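Local coordinates for acetyltransferase, GNAT family (Bacillus anthracis str. Sterne, PDB 3FBU), which probably transfers an acetyl group from acetyl-coenzyme A to an amine, as a GNAT-family acetyltransferase that binds coenzyme A, at residues A[11-16]-A[46-51]; A[19-24]-A[67-72]. One frame throughout, in Å; residues are numbered along the deposited sequence.

Interaction 1 (A[11-16]-A[46-51])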
loop_
_atom_site.group_PDB
_atom_site.type_symbol
_atom_site.label_atom_id
_atom_site.label_comp_id
_atom_site.label_asym_id
_atom_site.label_seq_id
_atom_site.Cartn_x
_atom_site.Cartn_y
_atom_site.Cartn_z
ATOM N N ARG A 11 17.347 -2.439 -20.259
ATOM C CA ARG A 11 18.167 -3.126 -21.238
ATOM C C ARG A 11 17.719 -4.590 -21.286
ATOM O O ARG A 11 16.794 -4.982 -20.562
ATOM C CB ARG A 11 19.660 -2.982 -20.865
ATOM C CG ARG A 11 20.066 -3.644 -19.524
ATOM C CD ARG A 11 21.568 -3.833 -19.397
ATOM N NE ARG A 11 22.005 -4.148 -18.032
ATOM C CZ ARG A 11 21.846 -5.337 -17.425
ATOM N NH1 ARG A 11 21.253 -6.338 -18.030
ATOM N NH2 ARG A 11 22.270 -5.514 -16.176
ATOM N N LYS A 12 18.337 -5.394 -22.150
ATOM C CA LYS A 12 18.079 -6.837 -22.144
ATOM C C LYS A 12 18.901 -7.516 -21.034
ATOM O O LYS A 12 19.918 -6.976 -20.575
ATOM C CB LYS A 12 18.329 -7.455 -23.522
ATOM C CG LYS A 12 17.178 -7.210 -24.487
ATOM C CD LYS A 12 17.562 -7.354 -25.946
ATOM C CE LYS A 12 17.900 -8.760 -26.340
ATOM N NZ LYS A 12 17.940 -8.862 -27.856
ATOM N N PHE A 13 18.425 -8.675 -20.594
ATOM C CA PHE A 13 19.042 -9.434 -19.511
ATOM C C PHE A 13 20.422 -9.956 -19.935
ATOM O O PHE A 13 20.615 -10.276 -21.096
ATOM C CB PHE A 13 18.180 -10.658 -19.178
ATOM C CG PHE A 13 17.089 -10.398 -18.171
ATOM C CD1 PHE A 13 17.398 -9.998 -16.885
ATOM C CD2 PHE A 13 15.747 -10.626 -18.494
ATOM C CE1 PHE A 13 16.384 -9.790 -15.929
ATOM C CE2 PHE A 13 14.741 -10.400 -17.566
ATOM C CZ PHE A 13 15.052 -9.986 -16.276
ATOM N N GLU A 14 21.355 -9.983 -18.993
ATOM C CA GLU A 14 22.544 -10.832 -19.054
ATOM C C GLU A 14 22.338 -11.927 -18.012
ATOM O O GLU A 14 21.663 -11.701 -17.010
ATOM C CB GLU A 14 23.791 -10.033 -18.694
ATOM C CG GLU A 14 23.974 -8.773 -19.499
ATOM C CD GLU A 14 24.292 -9.040 -20.953
ATOM O OE1 GLU A 14 25.002 -10.034 -21.261
ATOM O OE2 GLU A 14 23.842 -8.237 -21.804
ATOM N N PHE A 15 22.938 -13.089 -18.220
ATOM C CA PHE A 15 22.729 -14.195 -17.315
ATOM C C PHE A 15 23.071 -13.853 -15.867
ATOM O O PHE A 15 22.388 -14.262 -14.981
ATOM C CB PHE A 15 23.395 -15.502 -17.771
ATOM C CG PHE A 15 22.909 -16.676 -17.045
ATOM C CD1 PHE A 15 21.634 -17.154 -17.241
ATOM C CD2 PHE A 15 23.693 -17.303 -16.119
ATOM C CE1 PHE A 15 21.188 -18.214 -16.537
ATOM C CE2 PHE A 15 23.246 -18.364 -15.441
ATOM C CZ PHE A 15 21.981 -18.825 -15.638
ATOM N N LYS A 16 24.117 -13.076 -15.641
ATOM C CA LYS A 16 24.460 -12.773 -14.270
ATOM C C LYS A 16 23.433 -11.899 -13.552
ATOM O O LYS A 16 23.511 -11.745 -12.384
ATOM C CB LYS A 16 25.847 -12.193 -14.119
ATOM C CG LYS A 16 26.122 -10.977 -14.756
ATOM C CD LYS A 16 27.580 -10.665 -14.439
ATOM C CE LYS A 16 28.182 -9.820 -15.497
ATOM N NZ LYS A 16 29.239 -8.927 -15.078
ATOM N N ASN A 46 16.080 -20.055 -15.406
ATOM C CA ASN A 46 15.359 -20.387 -16.635
ATOM C C ASN A 46 14.702 -19.131 -17.236
ATOM O O ASN A 46 14.775 -18.888 -18.433
ATOM C CB ASN A 46 14.262 -21.429 -16.347
ATOM C CG ASN A 46 14.802 -22.840 -16.081
ATOM O OD1 ASN A 46 15.936 -23.184 -16.428
ATOM N ND2 ASN A 46 13.948 -23.679 -15.478
ATOM N N PHE A 47 14.058 -18.353 -16.385
ATOM C CA PHE A 47 13.385 -17.110 -16.794
ATOM C C PHE A 47 14.374 -16.143 -17.453
ATOM O O PHE A 47 14.137 -15.646 -18.557
ATOM C CB PHE A 47 12.717 -16.484 -15.576
ATOM C CG PHE A 47 12.191 -15.099 -15.805
ATOM C CD1 PHE A 47 11.066 -14.886 -16.572
ATOM C CD2 PHE A 47 12.811 -14.005 -15.227
ATOM C CE1 PHE A 47 10.571 -13.576 -16.764
ATOM C CE2 PHE A 47 12.332 -12.730 -15.430
ATOM C CZ PHE A 47 11.201 -12.521 -16.198
ATOM N N VAL A 48 15.503 -15.895 -16.794
ATOM C CA VAL A 48 16.504 -14.966 -17.341
ATOM C C VAL A 48 17.056 -15.468 -18.656
ATOM O O VAL A 48 17.146 -14.721 -19.637
ATOM C CB VAL A 48 17.654 -14.685 -16.318
ATOM C CG1 VAL A 48 18.742 -13.824 -16.966
ATOM C CG2 VAL A 48 17.056 -14.018 -15.042
ATOM N N ASN A 49 17.404 -16.759 -18.699
ATOM C CA ASN A 49 17.923 -17.355 -19.913
ATOM C C ASN A 49 16.938 -17.231 -21.058
ATOM O O ASN A 49 17.315 -16.885 -22.172
ATOM C CB ASN A 49 18.199 -18.843 -19.701
ATOM C CG ASN A 49 18.555 -19.536 -20.996
ATOM O OD1 ASN A 49 19.646 -19.301 -21.544
ATOM N ND2 ASN A 49 17.626 -20.373 -21.520
ATOM N N LYS A 50 15.675 -17.536 -20.784
ATOM C CA LYS A 50 14.643 -17.505 -21.823
ATOM C C LYS A 50 14.457 -16.100 -22.416
ATOM O O LYS A 50 14.106 -15.958 -23.598
ATOM C CB LYS A 50 13.330 -17.994 -21.240
ATOM C CG LYS A 50 12.150 -17.921 -22.177
ATOM C CD LYS A 50 10.925 -18.433 -21.485
ATOM C CE LYS A 50 9.723 -18.323 -22.397
ATOM N NZ LYS A 50 8.537 -18.772 -21.635
ATOM N N ASN A 51 14.695 -15.074 -21.605
ATOM C CA ASN A 51 14.498 -13.677 -22.022
ATOM C C ASN A 51 15.763 -12.947 -22.477
ATOM O O ASN A 51 15.817 -11.718 -22.534
ATOM C CB ASN A 51 13.783 -12.943 -20.897
ATOM C CG ASN A 51 12.346 -13.328 -20.819
ATOM O OD1 ASN A 51 11.532 -12.831 -21.584
ATOM N ND2 ASN A 51 12.009 -14.197 -19.902
HETATM O O HOH W 1 15.783 -9.360 -21.817
#
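Phe-13 carries its ring beside its own backbone N, CG anti to the carbonyl carbon (chi1 -87°), which turns the ring toward the last turn of helix 41-50. On that helix Phe-47 and Val-48 both leave with a branch anti to the backbone N: CG of Phe-47 and CG1 of Val-48. CG1 of Val-48 thereby reaches the loop, 3.9 Å from CB of Phe-13 and 3.6 Å from the carbonyl O of Glu-14, while CG2 lies over one face of the Phe-13 ring. At the rim of that ring, near its plane, CD2 of Phe-13 stands 3.9 Å from CB of Asn-51. CZ of Phe-13 is 4.0 Å from CE2 of Phe-47, the two rings meeting obliquely with their planes 73° apart. The exposed Phe-15 ring touches more loosely, obliquely against CG1 of Val-48 and CB of Asn-49. A water links the two backbones, accepting from N of Phe-13 and donating to O of Asn-51 over a short 2.5 Å. Asn-51, just past the helix, folds back so that ND2 donates to O of Phe-47 (2.9 Å, 164° at the hydrogen); its OD1 accepts from Lys-57 N and Asn-58 ND2. The arrangement joins the loop after strand 8-10 to the C-terminal end of helix 41-50, the second of the two helices that follow the first strands of the GNAT fold.

Interaction 2 (A[19-24]-A[67-72])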
loop_
_atom_site.group_PDB
_atom_site.type_symbol
_atom_site.label_atom_id
_atom_site.label_comp_id
_atom_site.label_asym_id
_atom_site.label_seq_id
_atom_site.Cartn_x
_atom_site.Cartn_y
_atom_site.Cartn_z
ATOM N N GLU A 19 20.642 -13.502 -10.089
ATOM C CA GLU A 19 20.659 -13.413 -8.620
ATOM C C GLU A 19 19.887 -12.205 -8.090
ATOM O O GLU A 19 19.140 -12.334 -7.124
ATOM C CB GLU A 19 22.094 -13.465 -8.062
ATOM C CG GLU A 19 22.647 -14.907 -8.004
ATOM C CD GLU A 19 23.966 -15.050 -7.254
ATOM O OE1 GLU A 19 24.447 -14.055 -6.667
ATOM O OE2 GLU A 19 24.530 -16.174 -7.266
ATOM N N ALA A 20 20.047 -11.061 -8.737
ATOM C CA ALA A 20 19.318 -9.831 -8.373
ATOM C C ALA A 20 17.818 -9.988 -8.661
ATOM O O ALA A 20 16.962 -9.490 -7.915
ATOM C CB ALA A 20 19.896 -8.640 -9.146
ATOM N N VAL A 21 17.489 -10.677 -9.740
ATOM C CA VAL A 21 16.075 -10.954 -10.023
ATOM C C VAL A 21 15.492 -11.888 -8.965
ATOM O O VAL A 21 14.379 -11.659 -8.463
ATOM C CB VAL A 21 15.900 -11.528 -11.433
ATOM C CG1 VAL A 21 14.436 -12.058 -11.673
ATOM C CG2 VAL A 21 16.263 -10.460 -12.446
ATOM N N HIS A 22 16.259 -12.909 -8.594
ATOM C CA HIS A 22 15.796 -13.888 -7.621
ATOM C C HIS A 22 15.425 -13.268 -6.259
ATOM O O HIS A 22 14.537 -13.747 -5.539
ATOM C CB HIS A 22 16.802 -15.024 -7.483
ATOM C CG HIS A 22 16.252 -16.197 -6.752
ATOM N ND1 HIS A 22 15.277 -17.005 -7.293
ATOM C CD2 HIS A 22 16.500 -16.676 -5.508
ATOM C CE1 HIS A 22 14.959 -17.941 -6.416
ATOM N NE2 HIS A 22 15.687 -17.769 -5.326
ATOM N N GLU A 23 16.066 -12.166 -5.917
ATOM C CA GLU A 23 15.787 -11.482 -4.666
ATOM C C GLU A 23 14.285 -11.163 -4.526
ATOM O O GLU A 23 13.731 -11.184 -3.422
ATOM C CB GLU A 23 16.651 -10.213 -4.589
ATOM C CG GLU A 23 16.519 -9.430 -3.301
ATOM C CD GLU A 23 17.445 -8.209 -3.278
ATOM O OE1 GLU A 23 18.146 -7.978 -4.295
ATOM O OE2 GLU A 23 17.472 -7.501 -2.250
ATOM N N TYR A 24 13.618 -10.869 -5.645
ATOM C CA TYR A 24 12.176 -10.585 -5.619
ATOM C C TYR A 24 11.289 -11.697 -6.197
ATOM O O TYR A 24 10.169 -11.859 -5.751
ATOM C CB TYR A 24 11.855 -9.219 -6.248
ATOM C CG TYR A 24 12.249 -8.998 -7.697
ATOM C CD1 TYR A 24 11.378 -9.329 -8.740
ATOM C CD2 TYR A 24 13.458 -8.364 -8.025
ATOM C CE1 TYR A 24 11.740 -9.120 -10.092
ATOM C CE2 TYR A 24 13.818 -8.126 -9.362
ATOM C CZ TYR A 24 12.963 -8.492 -10.391
ATOM O OH TYR A 24 13.337 -8.244 -11.704
ATOM N N ASN A 67 23.938 1.510 -10.275
ATOM C CA ASN A 67 24.055 0.279 -11.053
ATOM C C ASN A 67 23.441 -0.951 -10.348
ATOM O O ASN A 67 24.085 -2.001 -10.208
ATOM C CB ASN A 67 25.516 0.022 -11.417
ATOM C CG ASN A 67 25.660 -1.011 -12.500
ATOM O OD1 ASN A 67 24.721 -1.256 -13.268
ATOM N ND2 ASN A 67 26.836 -1.630 -12.578
ATOM N N ILE A 68 22.197 -0.792 -9.907
ATOM C CA ILE A 68 21.462 -1.807 -9.153
ATOM C C ILE A 68 20.247 -2.213 -10.000
ATOM O O ILE A 68 19.547 -1.337 -10.498
ATOM C CB ILE A 68 20.953 -1.219 -7.830
ATOM C CG1 ILE A 68 22.106 -1.004 -6.843
ATOM C CG2 ILE A 68 19.884 -2.093 -7.149
ATOM C CD1 ILE A 68 21.641 -0.333 -5.565
ATOM N N LEU A 69 20.028 -3.519 -10.155
ATOM C CA LEU A 69 18.806 -4.048 -10.814
ATOM C C LEU A 69 17.682 -4.049 -9.781
ATOM O O LEU A 69 17.750 -4.752 -8.775
ATOM C CB LEU A 69 19.049 -5.455 -11.362
ATOM C CG LEU A 69 17.980 -6.180 -12.199
ATOM C CD1 LEU A 69 18.589 -7.267 -13.071
ATOM C CD2 LEU A 69 16.917 -6.759 -11.299
ATOM N N VAL A 70 16.653 -3.255 -10.036
ATOM C CA VAL A 70 15.590 -3.058 -9.092
ATOM C C VAL A 70 14.284 -3.725 -9.522
ATOM O O VAL A 70 13.331 -3.774 -8.758
ATOM C CB VAL A 70 15.373 -1.545 -8.840
ATOM C CG1 VAL A 70 16.663 -0.953 -8.221
ATOM C CG2 VAL A 70 14.977 -0.786 -10.122
ATOM N N GLY A 71 14.239 -4.231 -10.745
ATOM C CA GLY A 71 13.037 -4.917 -11.211
ATOM C C GLY A 71 13.114 -5.203 -12.689
ATOM O O GLY A 71 14.170 -5.081 -13.310
ATOM N N HIS A 72 11.999 -5.654 -13.247
ATOM C CA HIS A 72 11.911 -5.809 -14.682
ATOM C C HIS A 72 10.551 -5.362 -15.243
ATOM O O HIS A 72 9.517 -5.338 -14.549
ATOM C CB HIS A 72 12.288 -7.243 -15.120
ATOM C CG HIS A 72 11.289 -8.306 -14.754
ATOM N ND1 HIS A 72 11.405 -9.072 -13.609
ATOM C CD2 HIS A 72 10.176 -8.759 -15.396
ATOM C CE1 HIS A 72 10.403 -9.930 -13.548
ATOM N NE2 HIS A 72 9.636 -9.760 -14.612
HETATM O O HOH W 2 16.622 -6.791 -7.424
#
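The Tyr-24 ring has the carbonyl O of Val-21 over the centre of one face, 3.4 Å above the plane, whereas Leu-69 CD2, His-72 ND1 and a water all lie at its edge. Gly-71 CA approaches the ring obliquely, 3.7 Å from CZ of Tyr-24. The imidazole of His-72 meets the phenol rim to rim, with OH of Tyr-24 at its edge and in its plane, and the two ring planes differ by 30°. Both side chains take the crowded first torsion, CG between backbone N and carbonyl carbon, and so converge on one hydrogen bond, Tyr-24 OH to His-72 ND1 at 2.8 Å. Leu-69, with CG anti to its backbone N, lies against the helix: its CB is 4.0 Å from CB of Ala-20, and its CD2 is 3.9 Å from CG2 of Val-21 and also touches CE2 of Tyr-24. The water donates to O of Ala-20 and to O of Leu-69 (2.7 Å), bridging the two backbones. Helix 19-24 passes over strand 68-72 with the axes 8.2 Å apart and crossing at -52°, as a helix packed on the central sheet of a GNAT fold. Val-89 of the next strand touches both Tyr-24 and His-72. Either partner of the buried phenol-imidazole bond could be the donor. One of OH and ND1 gives the proton, so the protonation of His-72 and the role of the phenol are coupled; a doubly protonated imidazole would require the phenol oxygen to accept.

Overall arrangement
Interactions 1 and 2 adjoin each other, interaction 2 buried and interaction 1 partly so, their centres 11 Å apart, and their segments alternate along the chain. Phe-13 wedges between them: CE1 of Phe-13 is 3.5 Å from CG2 of Val-21, and its CZ is 4.1 Å from CB of His-72. Phe-47 supplies the second link, its CZ lying 3.5 Å from NE2 of His-72, so His-72 meets Phe-13 through CB and Phe-47 through its ring. Helices 18-25 and 41-50 are thus joined to each other and to strand 68-79. Coenzyme A is nearer to interaction 2: the side chain of Tyr-24 is about 7 Å from it and that of Phe-47 about 11 Å, so neither of these side chains touches the bound cofactor.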